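Local coordinates for protein cytosol aminopeptidase (Staphylococcus aureus subsp. aureus, PDB 3KZW) that probably removes N-terminal amino acids, leucine among them, from peptides as a metal-dependent, hexameric aminopeptidase of the leucine aminopeptidase family, at residues A[345-350]-A[362-367]. Numbering follows the deposited sequence.
Sequences MKPDDV and MNTDAE
The loop 362-367, which carries the NTDAE of the NTDAEGR signature of the leucine aminopeptidase family and leads into helix 368-380, packs against the loop 345-350 through Thr364, on which Met345 and Pro347 converge. CG2 of Thr364 lies against the backbone of 345-347, 3.4 Å from Met345 O, and also meets CG of Met345 and, 3.9 Å away, CD of Pro347; the side chains of Pro347 and Thr364 cross at about a right angle. The hydroxyl branch, OG1, turns to Gly290 and Ser293, so the threonine gives one loop its methyl and another its polar end. Met345 runs past Thr364 in the opposite sense; extended beyond CG, it carries CE 3.4 Å from Thr364 O and 4.0 Å from Glu367 CB. At the other end, CB of Pro347 rests 3.7 Å from Met362 O. Met362, bent at chi2 (-55°), brings SD 3.5 Å from OD1 of Asp348, a carboxylate bound by backbone N-H groups of Thr302 and Lys304 of the second subunit; a second bend at chi3 keeps CE near OD1. No hydrogen bond joins the two segments directly; each has a turn of its own, while Asn454 also bonds the backbone of 362-367. A type II turn spans Lys346 to Asp349, with Lys346 NZ in a salt bridge to Asp349 OD1 at 3.0 Å. In the other loop Asn363 OD1 accepts from Asp365 N, 3.0 Å away and above the carbonyl plane, forming an Asx turn. Carboxylates of Asp365 and Glu367 gather with Asp288 and Asp306, an acidic cluster consistent with this family's two-metal catalytic site, although no metal is modelled there.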
# COMPACT_ATOMS: atom_id res chain seq x y z
N MET A 345 3.26 26.11 -2.90
CA MET A 345 4.38 25.51 -3.64
C MET A 345 4.07 24.08 -4.12
O MET A 345 3.33 23.34 -3.47
CB MET A 345 5.68 25.56 -2.83
CG MET A 345 5.70 24.76 -1.54
SD MET A 345 7.36 24.66 -0.82
CE MET A 345 7.04 23.72 0.66
N LYS A 346 4.64 23.73 -5.27
CA LYS A 346 4.39 22.45 -5.93
C LYS A 346 5.71 21.83 -6.35
O LYS A 346 6.68 22.56 -6.59
CB LYS A 346 3.51 22.64 -7.17
CG LYS A 346 2.48 23.75 -7.08
CD LYS A 346 1.84 24.07 -8.43
CE LYS A 346 2.77 24.84 -9.37
NZ LYS A 346 3.04 26.23 -8.90
N PRO A 347 5.77 20.49 -6.46
CA PRO A 347 6.92 19.86 -7.10
C PRO A 347 7.14 20.39 -8.52
O PRO A 347 6.17 20.54 -9.26
CB PRO A 347 6.52 18.39 -7.15
CG PRO A 347 5.64 18.22 -5.97
CD PRO A 347 4.86 19.50 -5.86
N ASP A 348 8.39 20.68 -8.87
CA ASP A 348 8.79 21.30 -10.15
C ASP A 348 8.99 22.81 -10.07
O ASP A 348 9.62 23.40 -10.95
CB ASP A 348 7.84 20.96 -11.31
CG ASP A 348 7.89 19.50 -11.71
OD1 ASP A 348 8.90 18.82 -11.45
OD2 ASP A 348 6.90 19.04 -12.31
N ASP A 349 8.46 23.43 -9.02
CA ASP A 349 8.64 24.87 -8.79
C ASP A 349 10.11 25.22 -8.60
O ASP A 349 10.86 24.50 -7.94
CB ASP A 349 7.85 25.32 -7.56
CG ASP A 349 6.39 25.64 -7.86
OD1 ASP A 349 5.99 25.58 -9.05
OD2 ASP A 349 5.64 25.95 -6.91
N VAL A 350 10.52 26.35 -9.19
CA VAL A 350 11.88 26.86 -9.02
C VAL A 350 11.83 28.23 -8.34
O VAL A 350 11.13 29.13 -8.81
CB VAL A 350 12.65 26.93 -10.36
CG1 VAL A 350 14.04 27.52 -10.17
CG2 VAL A 350 12.77 25.54 -10.98
N MET A 362 11.30 19.49 -5.46
CA MET A 362 10.74 18.23 -5.96
C MET A 362 9.86 17.52 -4.93
O MET A 362 9.12 16.59 -5.27
CB MET A 362 11.86 17.30 -6.44
CG MET A 362 12.56 17.78 -7.71
SD MET A 362 11.46 18.08 -9.11
CE MET A 362 11.07 16.40 -9.62
N ASN A 363 9.94 17.98 -3.68
CA ASN A 363 9.15 17.43 -2.59
C ASN A 363 8.83 18.54 -1.60
O ASN A 363 9.73 19.08 -0.95
CB ASN A 363 9.93 16.29 -1.91
CG ASN A 363 9.15 15.60 -0.79
OD1 ASN A 363 8.03 15.96 -0.46
ND2 ASN A 363 9.77 14.58 -0.20
N THR A 364 7.55 18.89 -1.50
CA THR A 364 7.11 19.98 -0.63
C THR A 364 7.12 19.61 0.86
O THR A 364 7.01 20.48 1.72
CB THR A 364 5.71 20.52 -1.02
OG1 THR A 364 4.75 19.47 -0.93
CG2 THR A 364 5.72 21.09 -2.44
N ASP A 365 7.27 18.32 1.15
CA ASP A 365 7.38 17.84 2.52
C ASP A 365 8.82 17.97 3.03
O ASP A 365 9.09 17.80 4.22
CB ASP A 365 6.88 16.39 2.63
CG ASP A 365 6.57 15.98 4.07
OD1 ASP A 365 6.56 16.86 4.97
OD2 ASP A 365 6.34 14.78 4.30
N ALA A 366 9.74 18.29 2.12
CA ALA A 366 11.10 18.66 2.48
C ALA A 366 11.19 20.18 2.65
O ALA A 366 12.05 20.84 2.05
CB ALA A 366 12.08 18.16 1.44
N GLU A 367 10.29 20.72 3.47
CA GLU A 367 10.15 22.17 3.65
C GLU A 367 11.16 22.74 4.65
O GLU A 367 11.53 23.91 4.56
CB GLU A 367 8.71 22.52 4.06
CG GLU A 367 8.37 22.40 5.56
CD GLU A 367 8.38 20.97 6.10
OE1 GLU A 367 8.06 20.02 5.36
OE2 GLU A 367 8.71 20.80 7.30